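Local coordinates for Non-catalytic protein 1 (Piromyces equi, PDB 1WCU), which probably binds plant cell-wall polysaccharides such as cellulose and mannans, acting as a family 29 carbohydrate-binding module without catalytic activity of its own, at residues N34-T39 with R132-S137; D43-I48 with L75-G80. All coordinates share one frame; numbering follows the deposited sequence.

Interaction 1: N34-T39 with R132-S137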
loop_
_atom_site.group_PDB
_atom_site.type_symbol
_atom_site.label_atom_id
_atom_site.label_comp_id
_atom_site.label_asym_id
_atom_site.label_seq_id
_atom_site.Cartn_x
_atom_site.Cartn_y
_atom_site.Cartn_z
ATOM N N ASN A 34 -2.655 -13.431 10.411
ATOM C CA ASN A 34 -3.351 -12.194 10.778
ATOM C C ASN A 34 -2.821 -10.965 10.061
ATOM O O ASN A 34 -2.697 -9.887 10.640
ATOM C CB ASN A 34 -3.344 -12.011 12.296
ATOM C CG ASN A 34 -4.435 -11.070 12.776
ATOM O OD1 ASN A 34 -5.512 -10.998 12.174
ATOM N ND2 ASN A 34 -4.168 -10.352 13.850
ATOM N N SER A 35 -2.527 -11.147 8.777
ATOM C CA SER A 35 -2.036 -10.099 7.903
ATOM C C SER A 35 -2.587 -10.280 6.498
ATOM O O SER A 35 -3.158 -11.315 6.164
ATOM C CB SER A 35 -0.513 -10.069 7.789
ATOM O OG SER A 35 0.139 -11.181 8.343
ATOM N N LEU A 36 -2.400 -9.237 5.686
ATOM C CA LEU A 36 -2.695 -9.243 4.261
ATOM C C LEU A 36 -1.393 -9.627 3.603
ATOM O O LEU A 36 -0.365 -9.011 3.856
ATOM C CB LEU A 36 -3.170 -7.844 3.829
ATOM C CG LEU A 36 -3.585 -7.611 2.380
ATOM C CD1 LEU A 36 -4.463 -6.364 2.309
ATOM C CD2 LEU A 36 -2.395 -7.442 1.450
ATOM N N VAL A 37 -1.425 -10.648 2.767
ATOM C CA VAL A 37 -0.201 -11.219 2.204
ATOM C C VAL A 37 -0.171 -11.057 0.688
ATOM O O VAL A 37 -1.090 -11.506 -0.011
ATOM C CB VAL A 37 -0.103 -12.703 2.530
ATOM C CG1 VAL A 37 1.258 -13.240 2.118
ATOM C CG2 VAL A 37 -0.320 -12.936 4.015
ATOM N N LEU A 38 0.901 -10.440 0.194
ATOM C CA LEU A 38 1.248 -10.451 -1.235
ATOM C C LEU A 38 2.254 -11.553 -1.469
ATOM O O LEU A 38 3.320 -11.552 -0.848
ATOM C CB LEU A 38 1.894 -9.119 -1.636
ATOM C CG LEU A 38 2.722 -9.053 -2.936
ATOM C CD1 LEU A 38 1.875 -9.445 -4.138
ATOM C CD2 LEU A 38 3.362 -7.684 -3.116
ATOM N N THR A 39 1.932 -12.474 -2.373
ATOM C CA THR A 39 2.920 -13.418 -2.884
ATOM C C THR A 39 2.944 -13.266 -4.402
ATOM O O THR A 39 1.962 -13.591 -5.079
ATOM C CB THR A 39 2.567 -14.873 -2.516
ATOM O OG1 THR A 39 2.350 -14.987 -1.097
ATOM C CG2 THR A 39 3.663 -15.828 -2.948
ATOM N N ARG A 132 0.164 -5.144 7.613
ATOM C CA ARG A 132 -0.905 -4.749 8.523
ATOM C C ARG A 132 -1.045 -3.234 8.527
ATOM O O ARG A 132 -0.099 -2.519 8.203
ATOM C CB ARG A 132 -0.614 -5.212 9.962
ATOM C CG ARG A 132 -0.709 -6.706 10.167
ATOM C CD ARG A 132 -0.262 -7.109 11.573
ATOM N NE ARG A 132 -0.372 -8.553 11.759
ATOM C CZ ARG A 132 0.181 -9.240 12.757
ATOM N NH1 ARG A 132 0.870 -8.614 13.694
ATOM N NH2 ARG A 132 0.067 -10.555 12.791
ATOM N N TYR A 133 -2.215 -2.753 8.927
ATOM C CA TYR A 133 -2.439 -1.324 9.188
ATOM C C TYR A 133 -2.054 -0.446 7.989
ATOM O O TYR A 133 -1.274 0.492 8.115
ATOM C CB TYR A 133 -1.733 -0.861 10.480
ATOM C CG TYR A 133 -1.894 -1.791 11.664
ATOM C CD1 TYR A 133 -3.125 -2.024 12.248
ATOM C CD2 TYR A 133 -0.795 -2.453 12.165
ATOM C CE1 TYR A 133 -3.239 -2.928 13.356
ATOM C CE2 TYR A 133 -0.885 -3.320 13.227
ATOM C CZ TYR A 133 -2.090 -3.559 13.815
ATOM O OH TYR A 133 -2.107 -4.449 14.878
ATOM N N ILE A 134 -2.638 -0.759 6.845
ATOM C CA ILE A 134 -2.470 0.035 5.642
ATOM C C ILE A 134 -3.436 1.210 5.737
ATOM O O ILE A 134 -4.655 1.027 5.711
ATOM C CB ILE A 134 -2.746 -0.782 4.363
ATOM C CG1 ILE A 134 -1.821 -2.008 4.307
ATOM C CG2 ILE A 134 -2.541 0.121 3.141
ATOM C CD1 ILE A 134 -2.158 -2.963 3.166
ATOM N N ILE A 135 -2.888 2.414 5.867
ATOM C CA ILE A 135 -3.678 3.612 6.162
ATOM C C ILE A 135 -3.173 4.770 5.318
ATOM O O ILE A 135 -1.983 5.054 5.302
ATOM C CB ILE A 135 -3.579 4.028 7.665
ATOM C CG1 ILE A 135 -4.059 2.895 8.582
ATOM C CG2 ILE A 135 -4.362 5.321 7.928
ATOM C CD1 ILE A 135 -3.676 3.073 10.032
ATOM N N TYR A 136 -4.074 5.450 4.628
ATOM C CA TYR A 136 -3.765 6.690 3.919
ATOM C C TYR A 136 -4.267 7.901 4.705
ATOM O O TYR A 136 -5.372 7.890 5.221
ATOM C CB TYR A 136 -4.439 6.689 2.536
ATOM C CG TYR A 136 -4.375 8.057 1.882
ATOM C CD1 TYR A 136 -3.192 8.514 1.290
ATOM C CD2 TYR A 136 -5.459 8.920 1.903
ATOM C CE1 TYR A 136 -3.097 9.770 0.737
ATOM C CE2 TYR A 136 -5.375 10.203 1.329
ATOM C CZ TYR A 136 -4.201 10.620 0.759
ATOM O OH TYR A 136 -4.108 11.886 0.207
ATOM N N SER A 137 -3.454 8.946 4.762
ATOM C CA SER A 137 -3.821 10.216 5.372
ATOM C C SER A 137 -3.677 11.328 4.346
ATOM O O SER A 137 -2.696 11.378 3.606
ATOM C CB SER A 137 -2.891 10.513 6.542
ATOM O OG SER A 137 -3.164 11.797 7.086
#
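Arg132 NE donates to the backbone carbonyl Asn34 O over 2.9 Å, with an N-H...O angle of 146°. The bond is sound but bent: NE stands 47° above the carbonyl plane, away from the lone pairs, and the oxygen is itself tilted from the guanidinium plane. The same guanidinium uses NH2 to reach the carbonyl of Asp33, so it holds two successive carbonyls where the chain turns from strand 30-32 into strand 35-38. Extension of the arginine from CG to NE carries its head to that turn, and along the way Arg132 CG lies 4.1 Å from Ser35 CB. The Asn34 side chain borders the head: CB is 3.7 Å from Arg132 NH2, ND2 sits over one guanidinium face, and OD1 is taken by the backbone N of Gly13. Strand 35-38 pairs antiparallel with 129-137 in one sheet of a beta-sandwich, Leu36 bonding by its backbone to Met131. A leucine in place of Arg132 would probably leave the carbonyls of Asp33 and Asn34 without these donors and the turn freer to shift. Inside, Leu36 and Ile134 cross at about a right angle, CD1 to CD1 at 4.2 Å.

Interaction 2: D43-I48 with L75-G80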
loop_
_atom_site.group_PDB
_atom_site.type_symbol
_atom_site.label_atom_id
_atom_site.label_comp_id
_atom_site.label_asym_id
_atom_site.label_seq_id
_atom_site.Cartn_x
_atom_site.Cartn_y
_atom_site.Cartn_z
ATOM N N ASP A 43 8.810 -16.046 -10.317
ATOM C CA ASP A 43 9.661 -15.262 -11.227
ATOM C C ASP A 43 9.041 -13.965 -11.743
ATOM O O ASP A 43 9.587 -13.346 -12.652
ATOM C CB ASP A 43 10.200 -16.119 -12.378
ATOM C CG ASP A 43 10.928 -17.350 -11.882
ATOM O OD1 ASP A 43 11.891 -17.206 -11.112
ATOM O OD2 ASP A 43 10.513 -18.455 -12.256
ATOM N N GLU A 44 7.944 -13.509 -11.129
ATOM C CA GLU A 44 7.278 -12.282 -11.580
ATOM C C GLU A 44 7.428 -11.104 -10.630
ATOM O O GLU A 44 7.505 -11.260 -9.407
ATOM C CB GLU A 44 5.776 -12.512 -11.770
ATOM C CG GLU A 44 5.362 -13.642 -12.717
ATOM C CD GLU A 44 5.556 -13.339 -14.194
ATOM O OE1 GLU A 44 5.716 -12.171 -14.557
ATOM O OE2 GLU A 44 5.552 -14.315 -14.988
ATOM N N TYR A 45 7.450 -9.909 -11.214
ATOM C CA TYR A 45 7.455 -8.623 -10.511
ATOM C C TYR A 45 6.004 -8.336 -10.170
ATOM O O TYR A 45 5.365 -7.474 -10.761
ATOM C CB TYR A 45 8.039 -7.573 -11.447
ATOM C CG TYR A 45 8.285 -6.178 -10.939
ATOM C CD1 TYR A 45 8.666 -5.919 -9.640
ATOM C CD2 TYR A 45 8.203 -5.103 -11.817
ATOM C CE1 TYR A 45 8.948 -4.627 -9.211
ATOM C CE2 TYR A 45 8.496 -3.807 -11.405
ATOM C CZ TYR A 45 8.867 -3.578 -10.104
ATOM O OH TYR A 45 9.170 -2.298 -9.679
ATOM N N GLY A 46 5.478 -9.094 -9.215
ATOM C CA GLY A 46 4.058 -9.077 -8.914
ATOM C C GLY A 46 3.692 -8.047 -7.876
ATOM O O GLY A 46 4.526 -7.677 -7.051
ATOM N N ALA A 47 2.432 -7.639 -7.900
ATOM C CA ALA A 47 1.937 -6.538 -7.076
ATOM C C ALA A 47 0.536 -6.767 -6.565
ATOM O O ALA A 47 -0.285 -7.396 -7.234
ATOM C CB ALA A 47 1.909 -5.271 -7.872
ATOM N N ILE A 48 0.246 -6.175 -5.407
ATOM C CA ILE A 48 -1.132 -5.794 -5.097
ATOM C C ILE A 48 -1.307 -4.323 -5.469
ATOM O O ILE A 48 -0.337 -3.556 -5.496
ATOM C CB ILE A 48 -1.527 -6.039 -3.632
ATOM C CG1 ILE A 48 -0.586 -5.307 -2.671
ATOM C CG2 ILE A 48 -1.650 -7.512 -3.361
ATOM C CD1 ILE A 48 -1.111 -5.263 -1.262
ATOM N N LEU A 75 8.999 -2.243 -3.579
ATOM C CA LEU A 75 8.592 -0.867 -3.810
ATOM C C LEU A 75 7.143 -0.632 -3.439
ATOM O O LEU A 75 6.300 -1.531 -3.529
ATOM C CB LEU A 75 8.778 -0.518 -5.284
ATOM C CG LEU A 75 10.241 -0.488 -5.764
ATOM C CD1 LEU A 75 10.379 -0.277 -7.244
ATOM C CD2 LEU A 75 11.028 0.576 -5.050
ATOM N N VAL A 76 6.868 0.580 -2.972
ATOM C CA VAL A 76 5.509 1.101 -2.798
ATOM C C VAL A 76 5.319 2.245 -3.802
ATOM O O VAL A 76 6.190 3.104 -3.978
ATOM C CB VAL A 76 5.270 1.557 -1.350
ATOM C CG1 VAL A 76 3.849 2.060 -1.154
ATOM C CG2 VAL A 76 5.537 0.398 -0.395
ATOM N N LYS A 77 4.188 2.209 -4.499
ATOM C CA LYS A 77 3.910 3.151 -5.573
ATOM C C LYS A 77 2.454 3.597 -5.495
ATOM O O LYS A 77 1.651 3.007 -4.780
ATOM C CB LYS A 77 4.137 2.497 -6.938
ATOM C CG LYS A 77 5.482 1.804 -7.133
ATOM C CD LYS A 77 5.538 1.141 -8.483
ATOM C CE LYS A 77 6.847 0.434 -8.792
ATOM N NZ LYS A 77 6.951 0.308 -10.255
ATOM N N VAL A 78 2.119 4.609 -6.281
ATOM C CA VAL A 78 0.727 4.967 -6.555
ATOM C C VAL A 78 0.455 4.881 -8.061
ATOM O O VAL A 78 1.372 5.020 -8.871
ATOM C CB VAL A 78 0.340 6.386 -6.006
ATOM C CG1 VAL A 78 0.506 6.422 -4.495
ATOM C CG2 VAL A 78 1.133 7.477 -6.666
ATOM N N GLN A 79 -0.794 4.592 -8.419
ATOM C CA GLN A 79 -1.235 4.674 -9.800
ATOM C C GLN A 79 -2.672 5.216 -9.833
ATOM O O GLN A 79 -3.205 5.663 -8.815
ATOM C CB GLN A 79 -1.094 3.324 -10.540
ATOM C CG GLN A 79 -2.077 2.274 -10.055
ATOM C CD GLN A 79 -2.070 0.960 -10.807
ATOM O OE1 GLN A 79 -2.238 -0.094 -10.197
ATOM N NE2 GLN A 79 -1.956 1.011 -12.140
ATOM N N GLY A 80 -3.294 5.236 -11.003
ATOM C CA GLY A 80 -4.584 5.902 -11.162
ATOM C C GLY A 80 -4.464 7.384 -10.851
ATOM O O GLY A 80 -5.361 7.979 -10.241
#
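A chi1 of -174° turns Tyr45 CG away from the backbone N and places the ring so that its hydroxyl end reaches Leu75 and Lys77, while Lys77, whose CG is anti to the carbonyl carbon (chi1 -52°), runs out extended from the opposite direction. They meet at the phenol oxygen: Lys77 NZ lies 3.5 Å from Tyr45 OH, a weak hydrogen bond in which the ammonium is the donor. Methylene CE of Lys77 is 3.7 Å from Tyr45 OH, and the amine stands oblique to the ring. The hydroxyl also abuts Leu75, with Tyr45 OH to Leu75 CD1 at 3.4 Å, so the closest approaches on the tyrosine side all fall on OH. The 87 Å² buried in total confirms a light surface contact. Tyr45 is the centre of an inverse gamma turn, with a weak 3.0 Å bond from Gly46 N to Glu44 O, and Tyr45 O accepts from the side-chain NE2 of Gln120. That residue belongs to strand 116-121, which separates strands 47-52 and 74-79, and Lys77 packs on Gln120 and Ile118. Exposed aromatic side chains form the sugar-binding platforms of many beta-jelly-roll carbohydrate-binding modules, and Tyr45, just ahead of strand 47-52, may contribute to one here.

Overall arrangement
Interactions 1 and 2 lie in the two facing antiparallel sheets of the sandwich, their centres 14 Å apart. Interaction 1 joins strands 35-38 and 129-137, neighbours in one sheet; interaction 2 reaches across strand 116-121 in the other, five-stranded one. Along the chain, 43-48 and 75-80 both fall between the segments of interaction 1, and strand 35-38 is followed directly by strand 47-52, so the chain passes from one sheet to the other there. The layers touch through the core: Leu36 CD2 is 3.7 Å from Ile48 CD1, and Leu38 packs on the 46-48 backbone. The segment 43-48 therefore faces the core through Ile48, while its contact with 75-80 lies at the surface.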